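Local atomic coordinates of PA4485 (Pseudomonas aeruginosa, PDB entry 4AVR), a protein that probably acts as a lytic transglycosylase of the RlpA family, with a strong preference for peptidoglycan strands that lack stem peptides. Residues R17-E22 and N58-F63; N27-A32 and R51-R56. All blocks are in the same frame, centred on the assembly; numbering follows the deposited sequence.

Starting from the N terminus, the chain runs through strand 2-8 into a loop whose turn at 17-22 forms the first half of contact 1. It then reaches 27-32, the first half of contact 2, passes along strand 41-46 and enters strand 52-59. There 51-56 closes contact 2 with 27-32, and a few residues later the segment 58-63 closes contact 1. The shorter loop therefore sits wholly within the longer one, and the two do not cross. Contact 2 joins neighbouring strands of the barrel sheet; contact 1 fastens a loop to Asn58 and Asp59. The Glu22–Arg56 salt bridge and the Ala31–Asn58 backbone pairing link the two contacts directly.

Contact 1. Residues R17-E22 and N58-F63; sequences RTASGE and NDRGPF
Ser20 and Thr18 bring their hydroxyls to the carbonyl oxygen of Asn58, which lies where the two segments pack most densely. Ser20 OG donates to Asn58 O at 2.9 Å, only slightly tilted from the carbonyl plane, while the amide Ser20 N reaches Asn58 O at 3.3 Å from above that plane. Thr18 OG1 lies as near, 2.9 Å from Asn58 O, but its single proton also has Glu22 O within reach. Ser20 OG stands between its own backbone N and carbonyl carbon (chi1 71°), and from there it also accepts from Glu22 N at 3.2 Å, making an ST turn. The buried amide of Asn58 belongs to the same dense part: Asn58 ND2 donates within its own amide plane to Glu22 OE1 at 3.0 Å, meeting OE1 from above the carboxylate plane, and the two flat groups stand 82° apart. Beside this group, Thr18 crosses Asp59 obliquely, with Thr18 CB 3.5 Å from Asp59 CG. Ala19 N gives Asp59 OD1 a nearly straight bond of 2.9 Å (N-H...O angle 168°), approaching from above the carboxylate plane, and Tyr9 OH pairs with OD2.

The gripping loop is a type I turn from Thr18 to Gly21, set against Asn58 and Asp59 of strand 52-59 in the double-psi beta-barrel fold expected of an RlpA-type domain.

Outward, the packing thins. The partly exposed Glu22 turns OE2 to a salt bridge with Arg56. At the solvent side the exposed Ala19 lays CB against Arg60 CG at 3.8 Å, with Phe38 touching both residues. Beyond that carbon the Arg60 guanidinium runs on to the carbonyls of Leu36 and His33, and Arg60 O accepts from Arg12 of the second subunit.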
loop_
_atom_site.group_PDB
_atom_site.type_symbol
_atom_site.label_atom_id
_atom_site.label_comp_id
_atom_site.label_asym_id
_atom_site.label_seq_id
_atom_site.Cartn_x
_atom_site.Cartn_y
_atom_site.Cartn_z
ATOM N N ARG A 17 -5.179 -12.950 3.927
ATOM C CA ARG A 17 -6.568 -13.174 3.575
ATOM C C ARG A 17 -7.375 -11.905 3.530
ATOM O O ARG A 17 -7.388 -11.128 4.486
ATOM C CB ARG A 17 -7.245 -14.044 4.626
ATOM C CG ARG A 17 -6.659 -15.398 4.821
ATOM C CD ARG A 17 -7.004 -16.263 3.656
ATOM N NE ARG A 17 -6.630 -17.645 3.941
ATOM C CZ ARG A 17 -6.782 -18.645 3.091
ATOM N NH1 ARG A 17 -7.338 -18.426 1.902
ATOM N NH2 ARG A 17 -6.388 -19.861 3.419
ATOM N N THR A 18 -8.094 -11.734 2.427
ATOM C CA THR A 18 -9.141 -10.745 2.311
ATOM C C THR A 18 -10.409 -11.288 2.958
ATOM O O THR A 18 -10.505 -12.484 3.282
ATOM C CB THR A 18 -9.449 -10.427 0.829
ATOM O OG1 THR A 18 -9.996 -11.588 0.196
ATOM C CG2 THR A 18 -8.209 -9.923 0.081
ATOM N N ALA A 19 -11.407 -10.426 3.104
ATOM C CA ALA A 19 -12.692 -10.837 3.688
ATOM C C ALA A 19 -13.390 -11.903 2.835
ATOM O O ALA A 19 -14.164 -12.704 3.372
ATOM C CB ALA A 19 -13.594 -9.630 3.870
ATOM N N SER A 20 -13.133 -11.922 1.522
ATOM C CA SER A 20 -13.712 -12.933 0.618
ATOM C C SER A 20 -13.073 -14.291 0.767
ATOM O O SER A 20 -13.570 -15.284 0.196
ATOM C CB SER A 20 -13.546 -12.566 -0.855
ATOM O OG SER A 20 -12.196 -12.683 -1.275
ATOM N N GLY A 21 -11.945 -14.345 1.469
ATOM C CA GLY A 21 -11.176 -15.567 1.594
ATOM C C GLY A 21 -9.996 -15.623 0.662
ATOM O O GLY A 21 -9.049 -16.344 0.941
ATOM N N GLU A 22 -10.025 -14.890 -0.447
ATOM C CA GLU A 22 -8.885 -14.908 -1.365
ATOM C C GLU A 22 -7.696 -14.262 -0.694
ATOM O O GLU A 22 -7.838 -13.263 -0.011
ATOM C CB GLU A 22 -9.187 -14.134 -2.643
ATOM C CG GLU A 22 -10.306 -14.747 -3.447
ATOM C CD GLU A 22 -10.518 -14.124 -4.813
ATOM O OE1 GLU A 22 -9.876 -13.082 -5.128
ATOM O OE2 GLU A 22 -11.324 -14.687 -5.585
ATOM N N ASN A 58 -13.430 -8.142 -3.709
ATOM C CA ASN A 58 -13.077 -9.326 -2.917
ATOM C C ASN A 58 -12.685 -9.006 -1.479
ATOM O O ASN A 58 -12.146 -9.865 -0.802
ATOM C CB ASN A 58 -11.999 -10.182 -3.616
ATOM C CG ASN A 58 -10.619 -9.599 -3.468
ATOM O OD1 ASN A 58 -10.469 -8.446 -3.071
ATOM N ND2 ASN A 58 -9.593 -10.402 -3.775
ATOM N N ASP A 59 -12.967 -7.796 -0.999
ATOM C CA ASP A 59 -12.534 -7.420 0.339
ATOM C C ASP A 59 -13.418 -6.312 0.889
ATOM O O ASP A 59 -14.166 -5.673 0.144
ATOM C CB ASP A 59 -11.061 -6.975 0.313
ATOM C CG ASP A 59 -10.335 -7.142 1.648
ATOM O OD1 ASP A 59 -10.912 -7.645 2.634
ATOM O OD2 ASP A 59 -9.141 -6.767 1.695
ATOM N N ARG A 60 -13.308 -6.115 2.199
ATOM C CA ARG A 60 -13.959 -5.044 2.919
ATOM C C ARG A 60 -12.937 -3.984 3.302
ATOM O O ARG A 60 -11.782 -4.028 2.891
ATOM C CB ARG A 60 -14.732 -5.616 4.128
ATOM C CG ARG A 60 -15.834 -6.588 3.730
ATOM C CD ARG A 60 -16.908 -5.904 2.909
ATOM N NE ARG A 60 -17.907 -6.845 2.419
ATOM C CZ ARG A 60 -18.512 -6.747 1.232
ATOM N NH1 ARG A 60 -18.227 -5.745 0.404
ATOM N NH2 ARG A 60 -19.395 -7.663 0.841
ATOM N N GLY A 61 -13.402 -3.005 4.066
ATOM C CA GLY A 61 -12.871 -1.651 3.969
ATOM C C GLY A 61 -13.455 -0.995 2.718
ATOM O O GLY A 61 -14.238 -1.596 2.003
ATOM N N PRO A 62 -13.046 0.246 2.410
ATOM C CA PRO A 62 -12.044 1.041 3.104
ATOM C C PRO A 62 -12.366 1.457 4.528
ATOM O O PRO A 62 -13.507 1.333 5.004
ATOM C CB PRO A 62 -11.936 2.302 2.248
ATOM C CG PRO A 62 -12.419 1.902 0.909
ATOM C CD PRO A 62 -13.422 0.843 1.116
ATOM N N PHE A 63 -11.349 2.017 5.170
ATOM C CA PHE A 63 -11.336 2.277 6.604
ATOM C C PHE A 63 -11.313 3.768 6.999
ATOM O O PHE A 63 -11.144 4.078 8.181
ATOM C CB PHE A 63 -10.127 1.565 7.234
ATOM C CG PHE A 63 -10.089 0.096 6.936
ATOM C CD1 PHE A 63 -11.132 -0.725 7.356
ATOM C CD2 PHE A 63 -9.048 -0.476 6.206
ATOM C CE1 PHE A 63 -11.125 -2.079 7.085
ATOM C CE2 PHE A 63 -9.037 -1.831 5.930
ATOM C CZ PHE A 63 -10.077 -2.638 6.370
#

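Contact 2. Residues N27-A32 and R51-R56; sequences NAMTAA and RSVVVR
Thr30 and Arg56 are partners in a parallel beta bridge, their side chains side by side and pointing the same way. The methyl Thr30 CG2 sits over one face of the Arg56 guanidinium, 3.4 Å from Arg56 NH2. A bend at chi3 (62°), after an extended stem, sets Arg56 NE off the line of that stem and helps fold the flat group back under the methyl. Its NH1 then reaches Glu22 in a salt bridge.

Ala31 and Val55 point to the opposite face of the sheet from Thr30 and Arg56. Ala31 CB meets Val55 CG2 at 3.6 Å, methyl against methyl, with Ala75 of helix 73-79 also packing on Val55. Met29 approaches at about a right angle to Val53: its chain bends at both chi2 and chi3, the latter (-72°) carrying CE round until it rests 3.7 Å from Val53 CB. The same methyl, Met29 CE, lies 3.5 Å from Val54 O. The Met29 side chain also packs on Lys74 and Ala75, so it bridges strand 52-59 and helix 73-79.

Backbone bonds straddle the bridge. Arg56 N donates to Met29 O at 2.9 Å and Ala31 N to Arg56 O at 3.0 Å, with a CA-H...O approach of Thr30 CA to the same Arg56 O at 3.2 Å. Within these segments the ladder holds one bridge, and it runs on through the backbone bond between Asn58 and Ala31; the axes of the short strand segments cross at 69°, in keeping with the strongly curved sheet of a double-psi beta-barrel.

Chemically, the contact has two characters: on one side aliphatic groups of Met29, Ala31, Val53 and Val55 pack together, and Met29, Val53 and Val55 also touch helix 73-79, whereas on the Thr30 side a methyl covers a cation whose charge is probably balanced by Glu22.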
loop_
_atom_site.group_PDB
_atom_site.type_symbol
_atom_site.label_atom_id
_atom_site.label_comp_id
_atom_site.label_asym_id
_atom_site.label_seq_id
_atom_site.Cartn_x
_atom_site.Cartn_y
_atom_site.Cartn_z
ATOM N N ASN A 27 -1.234 -8.626 -8.378
ATOM C CA ASN A 27 -1.388 -8.836 -9.818
ATOM C C ASN A 27 -2.807 -9.100 -10.294
ATOM O O ASN A 27 -3.041 -9.186 -11.505
ATOM C CB ASN A 27 -0.503 -10.004 -10.275
ATOM C CG ASN A 27 0.955 -9.735 -10.056
ATOM O OD1 ASN A 27 1.442 -8.633 -10.317
ATOM N ND2 ASN A 27 1.668 -10.734 -9.561
ATOM N N ALA A 28 -3.745 -9.241 -9.362
ATOM C CA ALA A 28 -5.158 -9.414 -9.694
ATOM C C ALA A 28 -5.795 -8.038 -9.910
ATOM O O ALA A 28 -5.216 -7.025 -9.538
ATOM C CB ALA A 28 -5.863 -10.161 -8.577
ATOM N N MET A 29 -6.984 -8.015 -10.504
ATOM C CA MET A 29 -7.760 -6.780 -10.678
ATOM C C MET A 29 -8.895 -6.774 -9.672
ATOM O O MET A 29 -10.065 -6.944 -10.015
ATOM C CB MET A 29 -8.288 -6.677 -12.096
ATOM C CG MET A 29 -7.173 -6.431 -13.107
ATOM S SD MET A 29 -6.392 -4.809 -12.938
ATOM C CE MET A 29 -7.662 -3.725 -13.553
ATOM N N THR A 30 -8.534 -6.585 -8.414
ATOM C CA THR A 30 -9.454 -6.724 -7.297
ATOM C C THR A 30 -9.515 -5.432 -6.502
ATOM O O THR A 30 -8.651 -4.545 -6.627
ATOM C CB THR A 30 -9.064 -7.902 -6.376
ATOM O OG1 THR A 30 -7.697 -7.765 -5.973
ATOM C CG2 THR A 30 -9.226 -9.225 -7.106
ATOM N N ALA A 31 -10.549 -5.335 -5.666
ATOM C CA ALA A 31 -10.759 -4.163 -4.847
ATOM C C ALA A 31 -11.606 -4.456 -3.618
ATOM O O ALA A 31 -12.339 -5.441 -3.544
ATOM C CB ALA A 31 -11.403 -3.046 -5.667
ATOM N N ALA A 32 -11.497 -3.545 -2.659
ATOM C CA ALA A 32 -12.301 -3.508 -1.447
ATOM C C ALA A 32 -13.390 -2.465 -1.551
ATOM O O ALA A 32 -13.136 -1.353 -2.008
ATOM C CB ALA A 32 -11.430 -3.181 -0.246
ATOM N N ARG A 51 -8.568 7.912 -16.899
ATOM C CA ARG A 51 -8.288 6.497 -17.125
ATOM C C ARG A 51 -9.266 5.641 -16.345
ATOM O O ARG A 51 -9.708 6.024 -15.263
ATOM C CB ARG A 51 -6.869 6.167 -16.716
ATOM C CG ARG A 51 -5.859 6.930 -17.562
ATOM C CD ARG A 51 -4.430 6.550 -17.271
ATOM N NE ARG A 51 -4.151 5.206 -17.719
ATOM C CZ ARG A 51 -2.993 4.591 -17.531
ATOM N NH1 ARG A 51 -2.007 5.207 -16.891
ATOM N NH2 ARG A 51 -2.829 3.353 -17.968
ATOM N N SER A 52 -9.611 4.483 -16.889
ATOM C CA SER A 52 -10.565 3.595 -16.239
ATOM C C SER A 52 -10.126 2.148 -16.308
ATOM O O SER A 52 -9.406 1.731 -17.216
ATOM C CB SER A 52 -11.959 3.743 -16.840
ATOM O OG SER A 52 -12.033 3.246 -18.147
ATOM N N VAL A 53 -10.556 1.397 -15.297
ATOM C CA VAL A 53 -10.354 -0.052 -15.219
ATOM C C VAL A 53 -11.616 -0.692 -14.669
ATOM O O VAL A 53 -12.474 -0.006 -14.118
ATOM C CB VAL A 53 -9.169 -0.442 -14.310
ATOM C CG1 VAL A 53 -7.867 0.177 -14.804
ATOM C CG2 VAL A 53 -9.431 -0.076 -12.872
ATOM N N VAL A 54 -11.713 -2.013 -14.811
ATOM C CA VAL A 54 -12.765 -2.795 -14.160
ATOM C C VAL A 54 -12.110 -3.694 -13.119
ATOM O O VAL A 54 -11.139 -4.405 -13.413
ATOM C CB VAL A 54 -13.564 -3.616 -15.176
ATOM C CG1 VAL A 54 -14.593 -4.482 -14.466
ATOM C CG2 VAL A 54 -14.256 -2.692 -16.167
ATOM N N VAL A 55 -12.626 -3.621 -11.899
ATOM C CA VAL A 55 -12.157 -4.465 -10.799
ATOM C C VAL A 55 -13.292 -5.329 -10.278
ATOM O O VAL A 55 -14.469 -5.064 -10.524
ATOM C CB VAL A 55 -11.565 -3.627 -9.646
ATOM C CG1 VAL A 55 -10.295 -2.900 -10.088
ATOM C CG2 VAL A 55 -12.605 -2.663 -9.074
ATOM N N ARG A 56 -12.896 -6.387 -9.573
ATOM C CA ARG A 56 -13.806 -7.332 -8.935
ATOM C C ARG A 56 -13.676 -7.169 -7.422
ATOM O O ARG A 56 -12.562 -7.176 -6.888
ATOM C CB ARG A 56 -13.348 -8.742 -9.368
ATOM C CG ARG A 56 -14.054 -9.922 -8.757
ATOM C CD ARG A 56 -13.529 -11.210 -9.385
ATOM N NE ARG A 56 -12.090 -11.471 -9.176
ATOM C CZ ARG A 56 -11.591 -12.084 -8.108
ATOM N NH1 ARG A 56 -12.384 -12.503 -7.127
ATOM N NH2 ARG A 56 -10.290 -12.301 -8.019
#